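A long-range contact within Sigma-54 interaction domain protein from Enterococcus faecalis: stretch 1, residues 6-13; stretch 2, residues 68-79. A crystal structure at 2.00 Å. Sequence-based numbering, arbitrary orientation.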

ATOM      1  N   GLY B   6     -15.855  11.528  -4.791  1.00 27.00           N
ATOM      2  CA  GLY B   6     -16.074  10.164  -4.315  1.00 27.64           C
ATOM      3  C   GLY B   6     -14.806   9.321  -4.396  1.00 27.75           C
ATOM      4  O   GLY B   6     -14.206   9.166  -5.476  1.00 28.66           O
ATOM      5  N   VAL B   7     -14.398   8.779  -3.260  1.00 26.92           N
ATOM      6  CA  VAL B   7     -13.161   7.975  -3.187  1.00 26.16           C
ATOM      7  C   VAL B   7     -13.512   6.495  -3.109  1.00 26.53           C
ATOM      8  O   VAL B   7     -14.288   6.077  -2.232  1.00 26.15           O
ATOM      9  CB  VAL B   7     -12.293   8.365  -1.989  1.00 26.07           C
ATOM     10  CG1 VAL B   7     -10.948   7.582  -1.993  1.00 24.15           C
ATOM     11  CG2 VAL B   7     -12.014   9.842  -2.016  1.00 24.62           C
ATOM     12  N   PHE B   8     -12.965   5.713  -4.040  1.00 25.74           N
ATOM     13  CA  PHE B   8     -13.158   4.267  -4.029  1.00 25.91           C
ATOM     14  C   PHE B   8     -11.807   3.590  -3.942  1.00 25.96           C
ATOM     15  O   PHE B   8     -10.877   3.933  -4.706  1.00 25.76           O
ATOM     16  CB  PHE B   8     -13.904   3.803  -5.297  1.00 26.51           C
ATOM     17  CG  PHE B   8     -15.349   4.239  -5.336  1.00 28.17           C
ATOM     18  CD1 PHE B   8     -16.367   3.347  -4.995  1.00 30.19           C
ATOM     19  CD2 PHE B   8     -15.683   5.550  -5.694  1.00 30.48           C
ATOM     20  CE1 PHE B   8     -17.726   3.755  -5.033  1.00 30.53           C
ATOM     21  CE2 PHE B   8     -17.015   5.976  -5.724  1.00 31.73           C
ATOM     22  CZ  PHE B   8     -18.041   5.073  -5.397  1.00 31.38           C
ATOM     23  N   VAL B   9     -11.678   2.651  -3.005  1.00 24.97           N
ATOM     24  CA  VAL B   9     -10.397   1.952  -2.823  1.00 25.74           C
ATOM     25  C   VAL B   9     -10.572   0.505  -3.287  1.00 26.00           C
ATOM     26  O   VAL B   9     -11.362  -0.234  -2.700  1.00 25.43           O
ATOM     27  CB  VAL B   9      -9.909   1.974  -1.311  1.00 25.74           C
ATOM     28  CG1 VAL B   9      -8.540   1.365  -1.196  1.00 25.15           C
ATOM     29  CG2 VAL B   9      -9.910   3.404  -0.721  1.00 25.45           C
ATOM     30  N   LEU B  10      -9.842   0.106  -4.336  1.00 26.39           N
ATOM     31  CA  LEU B  10      -9.974  -1.245  -4.908  1.00 26.97           C
ATOM     32  C   LEU B  10      -8.630  -1.939  -4.921  1.00 26.73           C
ATOM     33  O   LEU B  10      -7.678  -1.426  -5.522  1.00 26.63           O
ATOM     34  CB  LEU B  10     -10.526  -1.186  -6.344  1.00 27.36           C
ATOM     35  CG  LEU B  10     -12.057  -1.260  -6.450  1.00 30.33           C
ATOM     36  CD1 LEU B  10     -12.681   0.008  -5.940  1.00 33.79           C
ATOM     37  CD2 LEU B  10     -12.508  -1.525  -7.897  1.00 33.81           C
HETATM   38  N   MSE B  11      -8.540  -3.096  -4.253  1.00 26.46           N
HETATM   39  CA  MSE B  11      -7.248  -3.815  -4.134  1.00 26.56           C
HETATM   40  C   MSE B  11      -7.379  -5.332  -4.185  1.00 25.54           C
HETATM   41  O   MSE B  11      -8.432  -5.891  -3.875  1.00 25.79           O
HETATM   42  CB  MSE B  11      -6.497  -3.391  -2.843  1.00 26.02           C
HETATM   43  CG  MSE B  11      -6.096  -1.938  -2.854  1.00 28.54           C
HETATM   44 SE   MSE B  11      -5.314  -1.345  -1.214  0.75 32.49          SE
HETATM   45  CE  MSE B  11      -5.040   0.504  -1.752  1.00 27.51           C
ATOM     46  N   HIS B  12      -6.303  -5.998  -4.578  1.00 24.99           N
ATOM     47  CA  HIS B  12      -6.266  -7.443  -4.598  1.00 25.04           C
ATOM     48  C   HIS B  12      -6.217  -7.980  -3.167  1.00 25.67           C
ATOM     49  O   HIS B  12      -5.537  -7.396  -2.320  1.00 26.51           O
ATOM     50  CB  HIS B  12      -5.005  -7.907  -5.323  1.00 25.07           C
ATOM     51  CG  HIS B  12      -4.992  -7.566  -6.777  1.00 25.39           C
ATOM     52  ND1 HIS B  12      -4.990  -6.264  -7.236  1.00 24.50           N
ATOM     53  CD2 HIS B  12      -4.938  -8.359  -7.876  1.00 24.62           C
ATOM     54  CE1 HIS B  12      -4.954  -6.271  -8.560  1.00 26.06           C
ATOM     55  NE2 HIS B  12      -4.930  -7.531  -8.972  1.00 24.55           N
ATOM     56  N   GLY B  13      -6.898  -9.095  -2.909  1.00 25.40           N
ATOM     57  CA  GLY B  13      -6.788  -9.764  -1.616  1.00 25.18           C
ATOM     58  C   GLY B  13      -8.075  -9.602  -0.846  1.00 25.14           C
ATOM     59  O   GLY B  13      -8.995  -8.951  -1.334  1.00 24.21           O
ATOM     60  N   LEU B  68     -10.380   6.778  -7.986  1.00 26.51           N
ATOM     61  CA  LEU B  68     -10.097   5.342  -7.766  1.00 27.14           C
ATOM     62  C   LEU B  68      -8.671   5.186  -7.290  1.00 26.87           C
ATOM     63  O   LEU B  68      -7.729   5.618  -7.973  1.00 27.47           O
ATOM     64  CB  LEU B  68     -10.237   4.532  -9.064  1.00 26.61           C
ATOM     65  CG  LEU B  68     -11.596   4.566  -9.775  1.00 29.33           C
ATOM     66  CD1 LEU B  68     -11.632   3.505 -10.887  1.00 31.33           C
ATOM     67  CD2 LEU B  68     -12.785   4.340  -8.806  1.00 28.68           C
ATOM     68  N   LEU B  69      -8.525   4.584  -6.126  1.00 25.97           N
ATOM     69  CA  LEU B  69      -7.228   4.264  -5.556  1.00 24.78           C
ATOM     70  C   LEU B  69      -7.061   2.753  -5.632  1.00 24.55           C
ATOM     71  O   LEU B  69      -7.829   2.011  -5.022  1.00 24.86           O
ATOM     72  CB  LEU B  69      -7.218   4.731  -4.089  1.00 23.83           C
ATOM     73  CG  LEU B  69      -7.366   6.238  -3.867  1.00 23.25           C
ATOM     74  CD1 LEU B  69      -7.331   6.541  -2.368  1.00 21.60           C
ATOM     75  CD2 LEU B  69      -6.260   7.040  -4.620  1.00 21.43           C
ATOM     76  N   THR B  70      -6.084   2.288  -6.401  1.00 24.25           N
ATOM     77  CA  THR B  70      -5.866   0.858  -6.583  1.00 23.04           C
ATOM     78  C   THR B  70      -4.436   0.448  -6.174  1.00 22.78           C
ATOM     79  O   THR B  70      -3.593   1.293  -5.860  1.00 22.57           O
ATOM     80  CB  THR B  70      -6.104   0.439  -8.079  1.00 24.42           C
ATOM     81  OG1 THR B  70      -5.065   1.001  -8.919  1.00 22.60           O
ATOM     82  CG2 THR B  70      -7.491   0.906  -8.562  1.00 23.27           C
ATOM     83  N   ASP B  71      -4.168  -0.851  -6.197  1.00 22.14           N
ATOM     84  CA  ASP B  71      -2.834  -1.337  -5.915  1.00 21.40           C
ATOM     85  C   ASP B  71      -2.039  -1.641  -7.200  1.00 21.94           C
ATOM     86  O   ASP B  71      -0.974  -1.050  -7.414  1.00 23.05           O
ATOM     87  CB  ASP B  71      -2.837  -2.522  -4.911  1.00 20.63           C
ATOM     88  CG  ASP B  71      -3.813  -3.660  -5.296  1.00 20.33           C
ATOM     89  OD1 ASP B  71      -4.510  -3.602  -6.365  1.00 21.34           O
ATOM     90  OD2 ASP B  71      -3.864  -4.639  -4.519  1.00 19.19           O
HETATM   91  N   MSE B  72      -2.519  -2.562  -8.031  1.00 21.93           N
HETATM   92  CA  MSE B  72      -1.734  -3.052  -9.168  1.00 22.87           C
HETATM   93  C   MSE B  72      -2.650  -3.710 -10.207  1.00 24.02           C
HETATM   94  O   MSE B  72      -3.875  -3.696 -10.057  1.00 23.23           O
HETATM   95  CB  MSE B  72      -0.691  -4.055  -8.671  1.00 22.98           C
HETATM   96  CG  MSE B  72      -1.329  -5.200  -7.892  1.00 22.33           C
HETATM   97 SE   MSE B  72      -0.132  -6.537  -7.322  0.75 28.25          SE
HETATM   98  CE  MSE B  72       0.675  -6.981  -9.059  1.00 30.33           C
ATOM     99  N   GLY B  73      -2.053  -4.278 -11.258  1.00 24.85           N
ATOM    100  CA  GLY B  73      -2.791  -5.058 -12.268  1.00 26.35           C
ATOM    101  C   GLY B  73      -3.791  -4.241 -13.080  1.00 27.49           C
ATOM    102  O   GLY B  73      -3.584  -3.056 -13.335  1.00 28.26           O
ATOM    103  N   SER B  74      -4.897  -4.873 -13.459  1.00 28.59           N
ATOM    104  CA  SER B  74      -5.883  -4.289 -14.396  1.00 29.92           C
ATOM    105  C   SER B  74      -6.733  -3.168 -13.783  1.00 29.86           C
ATOM    106  O   SER B  74      -7.406  -2.419 -14.492  1.00 29.22           O
ATOM    107  CB  SER B  74      -6.830  -5.378 -14.903  1.00 29.26           C
ATOM    108  OG  SER B  74      -6.204  -6.223 -15.835  1.00 33.45           O
ATOM    109  N   LEU B  75      -6.686  -3.066 -12.463  1.00 30.03           N
ATOM    110  CA  LEU B  75      -7.606  -2.210 -11.746  1.00 30.65           C
ATOM    111  C   LEU B  75      -7.541  -0.730 -12.183  1.00 31.48           C
ATOM    112  O   LEU B  75      -8.560  -0.052 -12.210  1.00 32.16           O
ATOM    113  CB  LEU B  75      -7.462  -2.404 -10.227  1.00 29.41           C
ATOM    114  CG  LEU B  75      -7.699  -3.802  -9.609  1.00 29.22           C
ATOM    115  CD1 LEU B  75      -7.570  -3.769  -8.102  1.00 25.84           C
ATOM    116  CD2 LEU B  75      -9.060  -4.357  -9.968  1.00 29.42           C
ATOM    117  N   ASN B  76      -6.372  -0.219 -12.559  1.00 32.90           N
ATOM    118  CA  ASN B  76      -6.341   1.193 -12.947  1.00 33.97           C
ATOM    119  C   ASN B  76      -7.139   1.502 -14.198  1.00 33.94           C
ATOM    120  O   ASN B  76      -7.702   2.599 -14.314  1.00 35.36           O
ATOM    121  CB  ASN B  76      -4.932   1.778 -13.047  1.00 35.02           C
ATOM    122  CG  ASN B  76      -4.787   3.037 -12.185  1.00 36.86           C
ATOM    123  OD1 ASN B  76      -5.388   3.116 -11.101  1.00 39.72           O
ATOM    124  ND2 ASN B  76      -3.996   4.008 -12.640  1.00 37.48           N
ATOM    125  N   SER B  77      -7.225   0.531 -15.106  1.00 32.64           N
ATOM    126  CA  SER B  77      -8.039   0.687 -16.305  1.00 31.60           C
ATOM    127  C   SER B  77      -9.504   0.998 -16.008  1.00 30.74           C
ATOM    128  O   SER B  77     -10.214   1.481 -16.878  1.00 29.49           O
ATOM    129  CB  SER B  77      -7.942  -0.555 -17.178  1.00 31.84           C
ATOM    130  OG  SER B  77      -8.541  -1.651 -16.534  1.00 32.51           O
ATOM    131  N   PHE B  78      -9.954   0.741 -14.777  1.00 29.82           N
ATOM    132  CA  PHE B  78     -11.365   0.998 -14.427  1.00 29.59           C
ATOM    133  C   PHE B  78     -11.684   2.479 -14.474  1.00 29.58           C
ATOM    134  O   PHE B  78     -12.831   2.853 -14.698  1.00 29.08           O
ATOM    135  CB  PHE B  78     -11.743   0.481 -13.022  1.00 29.27           C
ATOM    136  CG  PHE B  78     -11.690  -1.007 -12.873  1.00 29.09           C
ATOM    137  CD1 PHE B  78     -11.467  -1.843 -13.966  1.00 28.02           C
ATOM    138  CD2 PHE B  78     -11.910  -1.577 -11.623  1.00 28.59           C
ATOM    139  CE1 PHE B  78     -11.435  -3.230 -13.813  1.00 28.93           C
ATOM    140  CE2 PHE B  78     -11.892  -2.962 -11.454  1.00 28.82           C
ATOM    141  CZ  PHE B  78     -11.643  -3.792 -12.546  1.00 30.57           C
ATOM    142  N   GLY B  79     -10.677   3.313 -14.235  1.00 29.84           N
ATOM    143  CA  GLY B  79     -10.896   4.759 -14.191  1.00 31.22           C
ATOM    144  C   GLY B  79     -11.435   5.291 -15.501  1.00 31.94           C
ATOM    145  O   GLY B  79     -12.466   5.965 -15.535  1.00 32.49           O
TER

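Two parallel β-strands pair through a short ladder of backbone hydrogen bonds, and just past it an aspartate clamps the end of the first strand through a histidine. The strand axes run 22° apart in direction and approach to 4.7 Å, as neighbours in a sheet do. Register follows from the bonding: Leu 69 N donates to Phe 8 O at 2.8 Å, almost linear at 178°, and Leu 10 N donates to Leu 69 O at 2.9 Å and 164°. Leu 69 thus bonds through both its amide and its carbonyl to residues flanking Val 9, the pattern of a parallel bridge. Beyond it the ladder loosens: Leu 10 O lies 3.6 Å from Asp 71 N, which has no partner in the model, while Thr 70 CA approaches Leu 10 O at 3.1 Å in a CA-H...O contact.

Side chains alternate between the two faces. On that of Val 9 and Leu 69, Leu 69 CD1 reaches Val 7 CG1 at 3.8 Å. On the other, Phe 8 CB meets Leu 68 CD2 at 3.7 Å, and Leu 10 extends CD2 to within 3.8 Å of Phe 78 CD2, at the edge of that ring.

Where the ladder ends, the carboxylate of Asp 71 takes over as acceptor. Its OD2 receives His 12 N at 2.8 Å and its OD1 receives His 12 ND1, also at 2.8 Å, with angles of 152° and 149°; one side chain therefore fixes both backbone and imidazole. Asp 71 OD1 also accepts Met 72 N at 2.8 Å, tying the turn to the same carboxylate. Selenomethionine Met 72 covers one face of the imidazole, its CG 4.2 Å from the His 12 ring centroid, and Leu 75 CD1 packs 3.6 Å from His 12 CE1. Together the stretches bury 624 Å², counting both sides.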